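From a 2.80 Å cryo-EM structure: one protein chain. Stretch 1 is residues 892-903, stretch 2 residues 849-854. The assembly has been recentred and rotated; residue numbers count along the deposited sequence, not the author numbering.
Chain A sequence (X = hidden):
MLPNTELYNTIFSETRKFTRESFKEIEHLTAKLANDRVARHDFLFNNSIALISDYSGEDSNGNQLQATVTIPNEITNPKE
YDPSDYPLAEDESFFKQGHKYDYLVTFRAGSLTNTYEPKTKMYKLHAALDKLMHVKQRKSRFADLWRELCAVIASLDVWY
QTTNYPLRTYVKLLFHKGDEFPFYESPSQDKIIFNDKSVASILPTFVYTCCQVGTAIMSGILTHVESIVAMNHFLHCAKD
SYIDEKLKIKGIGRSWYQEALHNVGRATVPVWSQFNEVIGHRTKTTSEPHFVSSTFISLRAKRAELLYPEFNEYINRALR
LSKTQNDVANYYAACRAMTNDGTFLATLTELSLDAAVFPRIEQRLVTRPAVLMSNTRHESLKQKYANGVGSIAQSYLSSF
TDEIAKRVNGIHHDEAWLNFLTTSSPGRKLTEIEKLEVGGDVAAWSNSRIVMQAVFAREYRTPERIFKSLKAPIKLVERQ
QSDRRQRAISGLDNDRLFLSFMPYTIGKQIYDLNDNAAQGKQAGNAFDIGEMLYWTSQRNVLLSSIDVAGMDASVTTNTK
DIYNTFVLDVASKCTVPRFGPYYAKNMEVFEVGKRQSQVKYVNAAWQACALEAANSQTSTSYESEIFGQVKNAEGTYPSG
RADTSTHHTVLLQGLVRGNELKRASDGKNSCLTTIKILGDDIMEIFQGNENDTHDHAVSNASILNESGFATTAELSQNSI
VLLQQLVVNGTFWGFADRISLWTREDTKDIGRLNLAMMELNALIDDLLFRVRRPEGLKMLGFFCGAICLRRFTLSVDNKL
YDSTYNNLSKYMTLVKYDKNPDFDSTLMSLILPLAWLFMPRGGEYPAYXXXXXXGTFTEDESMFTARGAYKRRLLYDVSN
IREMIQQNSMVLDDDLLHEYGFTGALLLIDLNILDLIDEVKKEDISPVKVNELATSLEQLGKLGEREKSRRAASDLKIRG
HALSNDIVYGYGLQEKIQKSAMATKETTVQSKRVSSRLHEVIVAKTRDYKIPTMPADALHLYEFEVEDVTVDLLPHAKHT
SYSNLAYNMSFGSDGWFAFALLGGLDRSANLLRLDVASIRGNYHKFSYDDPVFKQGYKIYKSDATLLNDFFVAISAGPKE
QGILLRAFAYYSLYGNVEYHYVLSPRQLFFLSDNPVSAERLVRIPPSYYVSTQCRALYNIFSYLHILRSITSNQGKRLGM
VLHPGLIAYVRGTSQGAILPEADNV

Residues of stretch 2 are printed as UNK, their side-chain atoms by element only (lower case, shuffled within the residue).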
# COMPACT_ATOMS: atom_id res chain seq x y z
N LEU A 892 46.51 -22.65 -11.87
CA LEU A 892 45.32 -23.30 -11.34
C LEU A 892 45.49 -24.74 -11.77
O LEU A 892 45.93 -25.01 -12.89
CB LEU A 892 44.05 -22.72 -11.96
CG LEU A 892 43.69 -21.29 -11.57
CD1 LEU A 892 44.68 -20.32 -12.19
CD2 LEU A 892 42.27 -20.95 -11.98
N ASP A 893 45.16 -25.68 -10.90
CA ASP A 893 45.31 -27.07 -11.28
C ASP A 893 44.04 -27.35 -12.04
O ASP A 893 43.04 -27.72 -11.44
CB ASP A 893 45.39 -27.95 -10.03
CG ASP A 893 45.52 -29.42 -10.37
OD1 ASP A 893 45.89 -29.74 -11.52
OD2 ASP A 893 45.27 -30.26 -9.48
N ASP A 894 44.07 -27.18 -13.36
CA ASP A 894 42.83 -27.40 -14.09
C ASP A 894 42.39 -28.86 -14.11
O ASP A 894 41.21 -29.13 -14.39
CB ASP A 894 42.99 -26.89 -15.52
CG ASP A 894 43.09 -25.38 -15.58
OD1 ASP A 894 42.45 -24.71 -14.74
OD2 ASP A 894 43.83 -24.86 -16.44
N ASP A 895 43.28 -29.80 -13.82
CA ASP A 895 42.90 -31.22 -13.81
C ASP A 895 42.00 -31.53 -12.62
O ASP A 895 40.95 -32.17 -12.77
CB ASP A 895 44.17 -32.08 -13.78
CG ASP A 895 43.90 -33.54 -14.11
OD1 ASP A 895 42.74 -33.91 -14.41
OD2 ASP A 895 44.86 -34.33 -14.06
N LEU A 896 42.40 -31.09 -11.43
CA LEU A 896 41.58 -31.30 -10.24
C LEU A 896 40.30 -30.48 -10.30
O LEU A 896 39.26 -30.92 -9.81
CB LEU A 896 42.39 -30.95 -8.99
CG LEU A 896 41.73 -31.22 -7.64
CD1 LEU A 896 41.42 -32.69 -7.54
CD2 LEU A 896 42.64 -30.80 -6.51
N LEU A 897 40.36 -29.30 -10.92
CA LEU A 897 39.16 -28.49 -11.11
C LEU A 897 38.22 -29.12 -12.13
O LEU A 897 37.01 -28.88 -12.09
CB LEU A 897 39.55 -27.07 -11.53
CG LEU A 897 39.88 -25.96 -10.52
CD1 LEU A 897 38.65 -25.53 -9.78
CD2 LEU A 897 40.94 -26.34 -9.50
N HIS A 898 38.76 -29.92 -13.05
CA HIS A 898 37.94 -30.65 -14.01
C HIS A 898 37.30 -31.88 -13.38
O HIS A 898 36.15 -32.20 -13.68
CB HIS A 898 38.79 -31.07 -15.21
CG HIS A 898 38.05 -31.88 -16.23
ND1 HIS A 898 37.16 -31.31 -17.12
CD2 HIS A 898 38.04 -33.21 -16.48
CE1 HIS A 898 36.64 -32.26 -17.88
NE2 HIS A 898 37.16 -33.42 -17.52
N GLU A 899 38.03 -32.57 -12.49
CA GLU A 899 37.50 -33.79 -11.89
C GLU A 899 36.37 -33.51 -10.91
O GLU A 899 35.53 -34.38 -10.66
CB GLU A 899 38.63 -34.56 -11.22
CG GLU A 899 39.61 -35.14 -12.23
CD GLU A 899 40.82 -35.80 -11.59
OE1 GLU A 899 40.98 -35.69 -10.37
OE2 GLU A 899 41.61 -36.42 -12.33
N TYR A 900 36.33 -32.31 -10.33
CA TYR A 900 35.17 -31.89 -9.55
C TYR A 900 34.09 -31.25 -10.41
O TYR A 900 32.97 -31.07 -9.93
CB TYR A 900 35.56 -30.90 -8.46
CG TYR A 900 36.26 -31.47 -7.25
CD1 TYR A 900 35.55 -32.15 -6.28
CD2 TYR A 900 37.62 -31.26 -7.06
CE1 TYR A 900 36.19 -32.65 -5.16
CE2 TYR A 900 38.26 -31.76 -5.95
CZ TYR A 900 37.54 -32.45 -5.00
OH TYR A 900 38.19 -32.94 -3.90
N GLY A 901 34.39 -30.88 -11.65
CA GLY A 901 33.38 -30.32 -12.52
C GLY A 901 33.16 -28.83 -12.38
O GLY A 901 32.08 -28.35 -12.70
N PHE A 902 34.17 -28.09 -11.90
CA PHE A 902 34.06 -26.64 -11.86
C PHE A 902 34.13 -26.03 -13.25
O PHE A 902 33.53 -24.98 -13.50
CB PHE A 902 35.17 -26.05 -10.98
CG PHE A 902 34.98 -26.29 -9.51
CD1 PHE A 902 34.13 -25.49 -8.78
CD2 PHE A 902 35.68 -27.28 -8.85
CE1 PHE A 902 33.96 -25.68 -7.43
CE2 PHE A 902 35.52 -27.47 -7.50
CZ PHE A 902 34.66 -26.67 -6.79
N THR A 903 34.86 -26.67 -14.16
CA THR A 903 35.07 -26.11 -15.48
C THR A 903 33.82 -26.18 -16.34
O THR A 903 33.60 -25.31 -17.18
CB THR A 903 36.26 -26.80 -16.16
OG1 THR A 903 36.45 -26.26 -17.47
CG2 THR A 903 36.06 -28.29 -16.23
N UNK A 849 33.85 -28.77 2.75
CA UNK A 849 35.27 -29.02 2.44
C UNK A 849 35.50 -29.86 1.20
O UNK A 849 35.03 -30.99 1.09
c UNK A 849 35.77 -29.75 3.70
c UNK A 849 34.94 -29.24 4.76
c UNK A 849 33.58 -29.03 4.18
N UNK A 850 36.23 -29.28 0.24
CA UNK A 850 36.75 -29.99 -0.91
C UNK A 850 38.15 -30.51 -0.60
O UNK A 850 38.94 -29.83 0.05
c UNK A 850 33.63 -29.39 -4.16
c UNK A 850 36.80 -29.09 -2.14
c UNK A 850 32.97 -28.23 -3.82
c UNK A 850 34.79 -27.62 -2.39
c UNK A 850 33.55 -27.34 -2.93
c UNK A 850 35.46 -28.78 -2.73
c UNK A 850 34.86 -29.66 -3.61
N UNK A 851 38.45 -31.71 -1.08
CA UNK A 851 39.77 -32.28 -0.83
C UNK A 851 40.76 -31.79 -1.88
O UNK A 851 40.45 -31.73 -3.07
c UNK A 851 40.96 -35.96 -0.38
c UNK A 851 39.71 -33.81 -0.83
o UNK A 851 39.93 -36.52 -0.80
c UNK A 851 41.01 -34.45 -0.37
o UNK A 851 41.95 -36.59 0.04
N UNK A 852 41.96 -31.43 -1.42
CA UNK A 852 43.04 -31.04 -2.30
C UNK A 852 43.78 -32.29 -2.77
O UNK A 852 43.38 -33.42 -2.49
c UNK A 852 43.32 -28.77 -1.15
c UNK A 852 43.36 -26.35 1.15
c UNK A 852 44.34 -27.83 -0.55
n UNK A 852 43.51 -27.30 2.06
n UNK A 852 42.83 -25.19 1.48
n UNK A 852 43.75 -26.58 -0.10
c UNK A 852 43.97 -30.06 -1.58
N UNK A 853 44.89 -32.09 -3.47
CA UNK A 853 45.72 -33.21 -3.90
C UNK A 853 46.49 -33.86 -2.75
O UNK A 853 46.90 -35.02 -2.85
c UNK A 853 45.93 -33.28 -9.48
c UNK A 853 46.07 -32.51 -6.34
n UNK A 853 46.52 -32.34 -8.76
c UNK A 853 46.70 -32.76 -4.98
n UNK A 853 45.83 -34.51 -9.01
n UNK A 853 45.42 -32.98 -10.67
c UNK A 853 47.11 -32.56 -7.44
N UNK A 854 46.69 -33.12 -1.66
CA UNK A 854 47.53 -33.58 -0.56
C UNK A 854 46.77 -34.36 0.50
O UNK A 854 47.40 -34.92 1.40
c UNK A 854 48.21 -32.38 0.09
c UNK A 854 49.15 -31.67 -0.85
o UNK A 854 49.67 -32.33 -1.77
o UNK A 854 49.35 -30.45 -0.68

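Position 849 has three side-chain carbons. They close a ring onto the backbone N, a bond that only one amino acid makes. Its side chain is out of reach of stretch 1 and touches nothing there. This is Pro849.

Position 850 has seven side-chain carbons: one CB, then a flat ring of six. No oxygen or nitrogen is attached, which rules out tyrosine. The CA-to-CB bond points toward stretch 1. The ring packs against two aromatic rings of that stretch, Tyr900 and Phe902. This is Phe850. Its CD1 is 3.6 Å from Tyr900 CE1, and its CZ is 3.8 Å from Phe902 CZ. The two pairs are both edge-to-face, but the roles differ. Phe850 turns its edge to the face of Tyr900, with planes at 87°, and receives the edge of Phe902 on its own face, with planes at 61°.

Position 851 has three side-chain carbons in a row, the third carrying two oxygens. That is an extended carboxylate with two carbons between CA and the acid group. The CA-to-CB bond points sideways, and CB lies 3.5 Å from Tyr900 OH. This is Glu851. Its main contact is made by the backbone: Tyr900 OH donates a hydrogen bond to Glu851 O at 2.7 Å. The carbonyl lies at the edge of the tyrosine ring, where the hydroxyl can reach it.

Position 852 has three carbons, a nitrogen, then a carbon carrying two more nitrogens. This is a guanidinium on a long arm. The CA-to-CB bond points away from stretch 1, and the side chain makes no close contact with it. This is Arg852. Its guanidinium is hydrogen-bonded elsewhere in the structure. Toward stretch 1 it offers backbone, with its C atom 4.2 Å from Leu896 CD2.

Position 853 has the same atom set: three carbons, a nitrogen, and a carbon with two nitrogens. Here the CA-to-CB bond points sideways, but the end of the chain comes nearer to stretch 1. It reaches Asp893, Asp895 and Leu896. This is Arg853. NE forms a salt bridge with Asp893 OD2 at 2.5 Å; the hydrogen bond within it is weak, at 129°. NH2 makes a weak, longer bond to Asp893 OD1 at 3.4 Å. A long salt bridge joins NH2 to Asp895 OD2 at 3.7 Å. Leu896 CB lies over one face of the guanidinium, and Leu896 CD2 is 3.8 Å from Arg853 CG.

Position 854 has two side-chain carbons, the second carrying two oxygens. It is a short carboxylate, out of reach of stretch 1. This is Asp854.

The contact buries 401 Å² in total and has two parts. Charge pairing holds Arg853 at the start of the helix, where Asp893 is also the N-cap and weakly accepts from Asp895 N. Toward the other end of the helix, Phe850 packs against both Tyr900 and Phe902. Leu896 packs against the Arg853 side chain, and the hydroxyl of Tyr900 ties the ring cluster to the backbone of Glu851.

Stretch 2 849-854: PFERRD
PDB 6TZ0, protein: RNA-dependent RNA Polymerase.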